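PDB 5AEG: alpha-glucosidase YIHQ, which hydrolyses sulfoquinovosyl diacylglycerides and simple sulfoquinovosides such as sulfoquinovosyl glycerol, releasing sulfoquinovose for degradation by sulfoglycolysis. Local coordinates for residues V338-D343 with E369-V374; H351-K356 with N379-A384; G361-E366 with Y409-T414. All coordinates share one frame; numbering follows the deposited sequence.

Interaction 1: V338-D343 with E369-V374; sequences VASDKD and EFYGGV
Tyr-371 and Gly-373 pair with Ser-340 and Val-338 where strand 337-339 runs out beside strand 370-374, two antiparallel strands of a small three-stranded sheet within the TIM-barrel domain of this family 31 glycosidase. At the start of the second strand, Phe-370 turns to Arg-294, whose guanidinium makes a cation-pi contact with the ring and a salt bridge with Asp-341, so one arginine ties both segments together from outside. At Tyr-371 the carbonyl O accepts the backbone N-H of Ser-340 at 3.0 Å, the straightest of the three interstrand bonds (161° at the hydrogen). A water joins the same two residues a second time: it accepts from Tyr-371 N and lies 2.7 Å from Ser-340 OG. The serine torsion sets OG between its own backbone N and carbonyl carbon (chi1 64°), and OG also packs 3.8 Å from Tyr-371 CB. Gly-372 faces Ala-339 as a non-hydrogen-bonded pair, and the two CA atoms approach to 4.3 Å; a CA-H...O contact runs from Gly-372 CA to Val-338 O at 3.2 Å. Gly-373 then forms the hydrogen-bonded pair with Val-338: Gly-373 N donates to Val-338 O at 2.8 Å, and Val-338 N returns a bond to Gly-373 O. Val-338 CG2 packs 3.7 Å from Gly-373 O. Past Ser-340 the first segment leaves the sheet through a type I turn, Ala-339 to Lys-342, into helix 343-351. Ala-339 also bonds through its backbone to substrate-binding Trp-304, with the side chains about 4 Å apart. The contact is thus chiefly a backbone one: its grip comes from three peptide hydrogen bonds and a bridging water.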
loop_
_atom_site.group_PDB
_atom_site.type_symbol
_atom_site.label_atom_id
_atom_site.label_comp_id
_atom_site.label_asym_id
_atom_site.label_seq_id
_atom_site.Cartn_x
_atom_site.Cartn_y
_atom_site.Cartn_z
ATOM N N VAL A 338 -13.800 -17.581 2.764
ATOM C CA VAL A 338 -15.225 -17.856 2.997
ATOM C C VAL A 338 -15.343 -18.791 4.186
ATOM O O VAL A 338 -14.748 -19.865 4.205
ATOM C CB VAL A 338 -15.936 -18.405 1.761
ATOM C CG1 VAL A 338 -16.274 -17.330 0.754
ATOM C CG2 VAL A 338 -15.160 -19.527 1.078
ATOM N N ALA A 339 -16.170 -18.407 5.145
ATOM C CA ALA A 339 -16.341 -19.165 6.366
ATOM C C ALA A 339 -16.851 -20.621 6.031
ATOM O O ALA A 339 -17.886 -20.792 5.400
ATOM C CB ALA A 339 -17.367 -18.488 7.239
ATOM N N SER A 340 -16.185 -21.603 6.574
ATOM C CA SER A 340 -16.407 -23.019 6.166
ATOM C C SER A 340 -17.790 -23.550 6.537
ATOM O O SER A 340 -18.285 -24.471 5.878
ATOM C CB SER A 340 -15.334 -23.913 6.745
ATOM O OG SER A 340 -15.447 -23.868 8.125
ATOM N N ASP A 341 -18.421 -22.967 7.556
ATOM C CA ASP A 341 -19.757 -23.391 7.976
ATOM C C ASP A 341 -20.901 -22.635 7.306
ATOM O O ASP A 341 -22.004 -22.773 7.752
ATOM C CB ASP A 341 -19.868 -23.282 9.487
ATOM C CG ASP A 341 -19.710 -21.825 10.006
ATOM O OD1 ASP A 341 -19.086 -20.920 9.368
ATOM O OD2 ASP A 341 -20.140 -21.587 11.130
ATOM N N LYS A 342 -20.662 -21.818 6.275
ATOM C CA LYS A 342 -21.706 -20.978 5.644
ATOM C C LYS A 342 -21.808 -21.279 4.201
ATOM O O LYS A 342 -20.988 -22.033 3.660
ATOM C CB LYS A 342 -21.421 -19.465 5.919
ATOM C CG LYS A 342 -21.446 -19.171 7.413
ATOM C CD LYS A 342 -22.921 -19.082 7.851
ATOM C CE LYS A 342 -23.070 -19.011 9.352
ATOM N NZ LYS A 342 -24.492 -19.144 9.652
ATOM N N ASP A 343 -22.784 -20.646 3.572
ATOM C CA ASP A 343 -23.302 -20.945 2.240
ATOM C C ASP A 343 -22.282 -20.840 1.162
ATOM O O ASP A 343 -22.200 -21.713 0.284
ATOM C CB ASP A 343 -24.324 -19.862 1.833
ATOM C CG ASP A 343 -25.631 -20.004 2.502
ATOM O OD1 ASP A 343 -25.842 -21.055 3.180
ATOM O OD2 ASP A 343 -26.442 -19.047 2.333
ATOM N N GLU A 369 -10.716 -20.159 16.307
ATOM C CA GLU A 369 -11.679 -21.198 16.587
ATOM C C GLU A 369 -12.403 -21.619 15.268
ATOM O O GLU A 369 -12.866 -22.767 15.151
ATOM C CB GLU A 369 -12.621 -20.779 17.775
ATOM C CG GLU A 369 -12.979 -19.274 17.974
ATOM C CD GLU A 369 -12.020 -18.440 18.855
ATOM O OE1 GLU A 369 -12.162 -18.447 20.103
ATOM O OE2 GLU A 369 -11.155 -17.710 18.295
ATOM N N PHE A 370 -12.421 -20.713 14.266
ATOM C CA PHE A 370 -13.137 -20.926 12.988
ATOM C C PHE A 370 -12.215 -20.981 11.785
ATOM O O PHE A 370 -11.098 -20.540 11.867
ATOM C CB PHE A 370 -14.195 -19.834 12.810
ATOM C CG PHE A 370 -15.213 -19.833 13.941
ATOM C CD1 PHE A 370 -16.332 -20.716 13.918
ATOM C CD2 PHE A 370 -15.001 -19.058 15.092
ATOM C CE1 PHE A 370 -17.266 -20.723 14.971
ATOM C CE2 PHE A 370 -15.922 -19.077 16.158
ATOM C CZ PHE A 370 -17.053 -19.903 16.095
ATOM N N TYR A 371 -12.721 -21.500 10.679
ATOM C CA TYR A 371 -11.946 -21.711 9.451
ATOM C C TYR A 371 -12.539 -21.068 8.273
ATOM O O TYR A 371 -13.771 -20.923 8.156
ATOM C CB TYR A 371 -11.874 -23.195 9.113
ATOM C CG TYR A 371 -11.405 -24.063 10.237
ATOM C CD1 TYR A 371 -12.300 -24.507 11.217
ATOM C CD2 TYR A 371 -10.079 -24.460 10.327
ATOM C CE1 TYR A 371 -11.883 -25.340 12.240
ATOM C CE2 TYR A 371 -9.663 -25.289 11.362
ATOM C CZ TYR A 371 -10.562 -25.693 12.323
ATOM O OH TYR A 371 -10.118 -26.498 13.331
ATOM N N GLY A 372 -11.663 -20.741 7.326
ATOM C CA GLY A 372 -12.120 -20.144 6.069
ATOM C C GLY A 372 -11.513 -20.864 4.924
ATOM O O GLY A 372 -10.310 -21.116 4.973
ATOM N N GLY A 373 -12.305 -21.186 3.903
ATOM C CA GLY A 373 -11.754 -21.670 2.614
ATOM C C GLY A 373 -11.114 -20.546 1.814
ATOM O O GLY A 373 -11.550 -19.378 1.861
ATOM N N VAL A 374 -10.066 -20.896 1.108
ATOM C CA VAL A 374 -9.312 -19.975 0.314
ATOM C C VAL A 374 -9.899 -20.039 -1.084
ATOM O O VAL A 374 -9.712 -21.064 -1.751
ATOM C CB VAL A 374 -7.790 -20.352 0.264
ATOM C CG1 VAL A 374 -7.035 -19.352 -0.604
ATOM C CG2 VAL A 374 -7.169 -20.470 1.634
HETATM O O HOH W 1 -15.536 -22.428 10.386
#

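Interaction 2: H351-K356 with N379-A384; sequences HGYLAK and NPEAYA
A Schellman motif ending helix 343-351 meets the N-terminal turn of helix 380-395, so that Tyr-353, just past the first helix, lies against Ala-382 in the second. Gly-352 makes the turn with a positive phi of 71°, and the chain then offers the tyrosine ring to the helix start. Ala-382 CA sits over one face of that ring, 3.9 Å from the centroid and 23° off the normal, in a CH-pi contact displaced toward the rim. Ala-382 CB reaches back to Tyr-353 CB at 3.6 Å, while Glu-381 CB touches ring atom CE1 at 3.7 Å; the glutamate side chain crosses the tyrosine at about a right angle. His-351 CB lies over the centre of the opposite face, so the ring is held between His-351 of its own segment and the start of helix 380-395; Ala-348 and Trp-385 also pack on Tyr-353. An alanine in place of Tyr-353 would probably open a gap between His-351 CB and Ala-382 CA and lose the CH-pi contact and the packing on Glu-381 CB. The polar side of the contact belongs to Asn-379, the N-cap of helix 380-395. Its OD1 accepts from Glu-381 N at 2.9 Å and more weakly from Ala-382 N. ND2, at the edge of the tyrosine ring, gives a weak bond to Gly-352 O at 3.3 Å and donates to a water 2.8 Å away, which in turn donates to His-351 O. One amide thereby serves both helix ends: its oxygen satisfies N-H groups at the start of one helix, and its nitrogen, directly and through water, reaches carbonyls at the close of the other, which should fix which way round the amide lies.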
loop_
_atom_site.group_PDB
_atom_site.type_symbol
_atom_site.label_atom_id
_atom_site.label_comp_id
_atom_site.label_asym_id
_atom_site.label_seq_id
_atom_site.Cartn_x
_atom_site.Cartn_y
_atom_site.Cartn_z
ATOM N N HIS A 351 -18.234 -26.791 -6.277
ATOM C CA HIS A 351 -17.791 -26.543 -7.628
ATOM C C HIS A 351 -16.265 -26.594 -7.840
ATOM O O HIS A 351 -15.806 -26.345 -8.944
ATOM C CB HIS A 351 -18.353 -25.243 -8.119
ATOM C CG HIS A 351 -19.832 -25.266 -8.278
ATOM N ND1 HIS A 351 -20.701 -25.291 -7.198
ATOM C CD2 HIS A 351 -20.605 -25.256 -9.390
ATOM C CE1 HIS A 351 -21.945 -25.294 -7.643
ATOM N NE2 HIS A 351 -21.914 -25.262 -8.966
ATOM N N GLY A 352 -15.502 -26.950 -6.814
ATOM C CA GLY A 352 -14.011 -27.009 -6.882
ATOM C C GLY A 352 -13.381 -25.577 -6.966
ATOM O O GLY A 352 -12.335 -25.390 -7.595
ATOM N N TYR A 353 -14.051 -24.591 -6.365
ATOM C CA TYR A 353 -13.606 -23.165 -6.396
ATOM C C TYR A 353 -12.554 -22.793 -5.308
ATOM O O TYR A 353 -12.057 -21.625 -5.279
ATOM C CB TYR A 353 -14.838 -22.239 -6.266
ATOM C CG TYR A 353 -15.832 -22.219 -7.445
ATOM C CD1 TYR A 353 -15.500 -22.738 -8.688
ATOM C CD2 TYR A 353 -17.120 -21.669 -7.300
ATOM C CE1 TYR A 353 -16.380 -22.707 -9.753
ATOM C CE2 TYR A 353 -18.016 -21.645 -8.369
ATOM C CZ TYR A 353 -17.615 -22.176 -9.589
ATOM O OH TYR A 353 -18.389 -22.190 -10.705
ATOM N N LEU A 354 -12.222 -23.737 -4.415
ATOM C CA LEU A 354 -11.229 -23.554 -3.361
ATOM C C LEU A 354 -9.854 -24.046 -3.747
ATOM O O LEU A 354 -9.724 -24.934 -4.591
ATOM C CB LEU A 354 -11.688 -24.203 -2.070
ATOM C CG LEU A 354 -13.034 -23.717 -1.513
ATOM C CD1 LEU A 354 -13.442 -24.479 -0.266
ATOM C CD2 LEU A 354 -12.986 -22.229 -1.153
ATOM N N ALA A 355 -8.819 -23.393 -3.212
ATOM C CA ALA A 355 -7.481 -23.916 -3.287
ATOM C C ALA A 355 -7.438 -25.236 -2.586
ATOM O O ALA A 355 -8.181 -25.461 -1.631
ATOM C CB ALA A 355 -6.496 -22.974 -2.583
ATOM N N LYS A 356 -6.476 -26.068 -2.959
ATOM C CA LYS A 356 -6.271 -27.353 -2.249
ATOM C C LYS A 356 -5.027 -27.477 -1.438
ATOM O O LYS A 356 -4.101 -26.657 -1.521
ATOM C CB LYS A 356 -6.291 -28.455 -3.301
ATOM C CG LYS A 356 -7.745 -28.802 -3.655
ATOM C CD LYS A 356 -8.027 -28.745 -5.128
ATOM C CE LYS A 356 -9.381 -29.403 -5.447
ATOM N NZ LYS A 356 -10.442 -29.352 -4.395
ATOM N N ASN A 379 -8.402 -20.055 -10.615
ATOM C CA ASN A 379 -9.445 -20.811 -11.307
ATOM C C ASN A 379 -10.412 -19.873 -11.977
ATOM O O ASN A 379 -11.174 -19.131 -11.337
ATOM C CB ASN A 379 -10.142 -21.726 -10.312
ATOM C CG ASN A 379 -11.304 -22.542 -10.933
ATOM O OD1 ASN A 379 -11.846 -22.206 -11.992
ATOM N ND2 ASN A 379 -11.671 -23.560 -10.248
ATOM N N PRO A 380 -10.403 -19.854 -13.291
ATOM C CA PRO A 380 -11.227 -18.823 -13.932
ATOM C C PRO A 380 -12.758 -18.864 -13.617
ATOM O O PRO A 380 -13.448 -17.819 -13.661
ATOM C CB PRO A 380 -10.972 -19.050 -15.430
ATOM C CG PRO A 380 -9.748 -19.917 -15.527
ATOM C CD PRO A 380 -9.659 -20.700 -14.262
ATOM N N GLU A 381 -13.290 -20.028 -13.269
ATOM C CA GLU A 381 -14.696 -20.085 -12.903
ATOM C C GLU A 381 -14.896 -19.599 -11.466
ATOM O O GLU A 381 -15.906 -18.985 -11.162
ATOM C CB GLU A 381 -15.235 -21.511 -13.036
ATOM C CG GLU A 381 -15.228 -22.020 -14.464
ATOM C CD GLU A 381 -15.308 -23.536 -14.505
ATOM O OE1 GLU A 381 -16.149 -24.121 -13.763
ATOM O OE2 GLU A 381 -14.520 -24.140 -15.267
ATOM N N ALA A 382 -13.940 -19.914 -10.594
ATOM C CA ALA A 382 -14.017 -19.435 -9.200
ATOM C C ALA A 382 -13.917 -17.881 -9.162
ATOM O O ALA A 382 -14.661 -17.222 -8.416
ATOM C CB ALA A 382 -12.947 -20.065 -8.373
ATOM N N TYR A 383 -13.013 -17.340 -9.992
ATOM C CA TYR A 383 -12.819 -15.886 -10.165
ATOM C C TYR A 383 -14.066 -15.219 -10.631
ATOM O O TYR A 383 -14.526 -14.256 -9.986
ATOM C CB TYR A 383 -11.658 -15.619 -11.110
ATOM C CG TYR A 383 -11.355 -14.175 -11.356
ATOM C CD1 TYR A 383 -12.048 -13.452 -12.313
ATOM C CD2 TYR A 383 -10.364 -13.521 -10.635
ATOM C CE1 TYR A 383 -11.759 -12.129 -12.578
ATOM C CE2 TYR A 383 -10.076 -12.176 -10.872
ATOM C CZ TYR A 383 -10.765 -11.468 -11.826
ATOM O OH TYR A 383 -10.469 -10.135 -12.047
ATOM N N ALA A 384 -14.666 -15.757 -11.711
ATOM C CA ALA A 384 -15.977 -15.316 -12.231
ATOM C C ALA A 384 -17.072 -15.362 -11.206
ATOM O O ALA A 384 -17.877 -14.411 -11.095
ATOM C CB ALA A 384 -16.415 -16.151 -13.459
HETATM O O HOH W 2 -13.834 -25.343 -10.756
#

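Interaction 3: G361-E366 with Y409-T414; sequences GDYLVE and YLPTDT
Val-365 directs its two methyls at different partners across the contact: CG1 meets Tyr-409 CE2 at 3.7 Å, and CG2 meets Pro-411 CG at 3.8 Å. The valine torsion, with CG1 anti to the backbone N (chi1 177°), turns CG1 to the tyrosine and CG2 to the proline. Pro-411 CG also lies over one face of the Tyr-409 ring, toward its rim, and 3.8 Å from Tyr-363 CE1, so the proline is wedged among three side chains. The Tyr-363 and Pro-411 side chains run alongside in opposite senses, bringing Pro-411 CB to 3.4 Å from Tyr-363 OH. Over one face of the Tyr-363 ring stands Thr-414 CG2, 3.8 Å from the centroid and 19° off the normal, a CH-pi contact. The proline and threonine are the ends of a type I turn, Pro-411 to Thr-414, in the loop after barrel strand 401-404, which also carries Glu-408, a probable active-site residue; strand 364-367, an edge of the small three-stranded sheet, packs on this loop. Thr-414 OG1 donates to Pro-411 O at 2.8 Å, which probably holds the threonine in the rotation that puts CG2 over the ring. At the polar edge, Tyr-363 OH donates to Asp-413 OD1 at 2.6 Å, on the syn side of a carboxylate turned 62° from the ring plane.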
loop_
_atom_site.group_PDB
_atom_site.type_symbol
_atom_site.label_atom_id
_atom_site.label_comp_id
_atom_site.label_asym_id
_atom_site.label_seq_id
_atom_site.Cartn_x
_atom_site.Cartn_y
_atom_site.Cartn_z
ATOM N N GLY A 361 -7.464 -32.258 -0.442
ATOM C CA GLY A 361 -8.654 -31.697 0.193
ATOM C C GLY A 361 -8.736 -30.179 -0.048
ATOM O O GLY A 361 -7.753 -29.554 -0.485
ATOM N N ASP A 362 -9.917 -29.612 0.178
ATOM C CA ASP A 362 -10.088 -28.148 0.138
ATOM C C ASP A 362 -9.256 -27.502 1.238
ATOM O O ASP A 362 -9.257 -27.967 2.365
ATOM C CB ASP A 362 -11.582 -27.752 0.231
ATOM C CG ASP A 362 -12.330 -28.012 -1.048
ATOM O OD1 ASP A 362 -11.712 -28.100 -2.149
ATOM O OD2 ASP A 362 -13.571 -28.094 -0.983
ATOM N N TYR A 363 -8.500 -26.433 0.937
ATOM C CA TYR A 363 -7.651 -25.845 1.977
ATOM C C TYR A 363 -8.478 -24.891 2.835
ATOM O O TYR A 363 -9.047 -23.929 2.292
ATOM C CB TYR A 363 -6.495 -25.055 1.326
ATOM C CG TYR A 363 -5.356 -24.792 2.219
ATOM C CD1 TYR A 363 -5.454 -23.824 3.223
ATOM C CD2 TYR A 363 -4.113 -25.373 1.986
ATOM C CE1 TYR A 363 -4.387 -23.580 4.056
ATOM C CE2 TYR A 363 -3.045 -25.114 2.802
ATOM C CZ TYR A 363 -3.200 -24.197 3.831
ATOM O OH TYR A 363 -2.157 -23.860 4.630
ATOM N N LEU A 364 -8.476 -25.151 4.136
ATOM C CA LEU A 364 -9.081 -24.294 5.134
ATOM C C LEU A 364 -8.031 -23.658 6.015
ATOM O O LEU A 364 -7.219 -24.329 6.592
ATOM C CB LEU A 364 -10.021 -25.079 6.042
ATOM C CG LEU A 364 -11.116 -25.892 5.340
ATOM C CD1 LEU A 364 -12.008 -26.609 6.352
ATOM C CD2 LEU A 364 -11.911 -25.049 4.369
ATOM N N VAL A 365 -8.091 -22.348 6.156
ATOM C CA VAL A 365 -7.170 -21.646 7.025
ATOM C C VAL A 365 -7.853 -21.468 8.344
ATOM O O VAL A 365 -9.049 -21.148 8.384
ATOM C CB VAL A 365 -6.808 -20.286 6.440
ATOM C CG1 VAL A 365 -5.911 -19.541 7.378
ATOM C CG2 VAL A 365 -6.116 -20.457 5.100
ATOM N N GLU A 366 -7.112 -21.667 9.412
ATOM C CA GLU A 366 -7.619 -21.405 10.774
ATOM C C GLU A 366 -7.505 -19.959 11.067
ATOM O O GLU A 366 -6.435 -19.413 10.906
ATOM C CB GLU A 366 -6.796 -22.119 11.842
ATOM C CG GLU A 366 -7.214 -23.553 12.006
ATOM C CD GLU A 366 -6.313 -24.390 12.902
ATOM O OE1 GLU A 366 -5.067 -24.197 12.905
ATOM O OE2 GLU A 366 -6.871 -25.280 13.585
ATOM N N TYR A 409 -2.124 -13.183 2.609
ATOM C CA TYR A 409 -2.001 -14.445 3.268
ATOM C C TYR A 409 -2.592 -15.546 2.404
ATOM O O TYR A 409 -3.464 -16.259 2.816
ATOM C CB TYR A 409 -2.568 -14.438 4.730
ATOM C CG TYR A 409 -2.241 -15.777 5.464
ATOM C CD1 TYR A 409 -1.026 -16.494 5.181
ATOM C CD2 TYR A 409 -3.143 -16.372 6.350
ATOM C CE1 TYR A 409 -0.720 -17.688 5.791
ATOM C CE2 TYR A 409 -2.836 -17.616 6.951
ATOM C CZ TYR A 409 -1.629 -18.253 6.674
ATOM O OH TYR A 409 -1.269 -19.436 7.290
ATOM N N LEU A 410 -2.100 -15.661 1.184
ATOM C CA LEU A 410 -2.165 -16.953 0.407
ATOM C C LEU A 410 -1.110 -17.897 1.041
ATOM O O LEU A 410 0.090 -17.608 1.022
ATOM C CB LEU A 410 -1.833 -16.808 -1.058
ATOM C CG LEU A 410 -1.893 -18.197 -1.753
ATOM C CD1 LEU A 410 -3.368 -18.643 -1.935
ATOM C CD2 LEU A 410 -1.139 -18.269 -3.042
ATOM N N PRO A 411 -1.543 -18.989 1.707
ATOM C CA PRO A 411 -0.568 -19.884 2.343
ATOM C C PRO A 411 0.306 -20.523 1.309
ATOM O O PRO A 411 -0.140 -20.759 0.157
ATOM C CB PRO A 411 -1.459 -20.960 3.034
ATOM C CG PRO A 411 -2.703 -20.218 3.349
ATOM C CD PRO A 411 -2.913 -19.474 2.013
ATOM N N THR A 412 1.545 -20.725 1.682
ATOM C CA THR A 412 2.516 -21.243 0.713
ATOM C C THR A 412 2.499 -22.752 0.483
ATOM O O THR A 412 3.244 -23.273 -0.373
ATOM C CB THR A 412 3.926 -20.805 1.099
ATOM O OG1 THR A 412 4.069 -20.775 2.532
ATOM C CG2 THR A 412 4.140 -19.411 0.575
ATOM N N ASP A 413 1.622 -23.427 1.181
ATOM C CA ASP A 413 1.347 -24.882 0.961
ATOM C C ASP A 413 -0.052 -25.113 0.386
ATOM O O ASP A 413 -0.594 -26.207 0.538
ATOM C CB ASP A 413 1.606 -25.667 2.245
ATOM C CG ASP A 413 0.738 -25.277 3.358
ATOM O OD1 ASP A 413 -0.028 -24.313 3.207
ATOM O OD2 ASP A 413 0.825 -25.885 4.437
ATOM N N THR A 414 -0.618 -24.102 -0.311
ATOM C CA THR A 414 -1.763 -24.328 -1.171
ATOM C C THR A 414 -1.298 -24.831 -2.531
ATOM O O THR A 414 -0.137 -24.603 -2.921
ATOM C CB THR A 414 -2.570 -23.033 -1.446
ATOM O OG1 THR A 414 -1.664 -22.009 -1.900
ATOM C CG2 THR A 414 -3.298 -22.611 -0.174
#

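How the interactions relate
The three contacts sit together within the TIM-barrel domain, their centres 12 to 15 Å apart, and their segments interleave along the chain: 338-343, 351-356, 361-366, 369-374, 379-384, 409-414. Interactions 1 and 3 share the three-stranded sheet, in which strand 370-374 is central; Gly-372 O is 2.8 Å from Val-365 N, a probable hydrogen bond. Residues 351-356 join both: Ala-355 N probably bonds to Val-374 O and Ala-355 O to Tyr-363 N, while Lys-356 forms a salt bridge with Asp-362. The small sheet, which lies beside substrate-binding Trp-304, is thereby tied to helix 380-395 through interaction 2 and to the loop beyond Glu-408 through interaction 3.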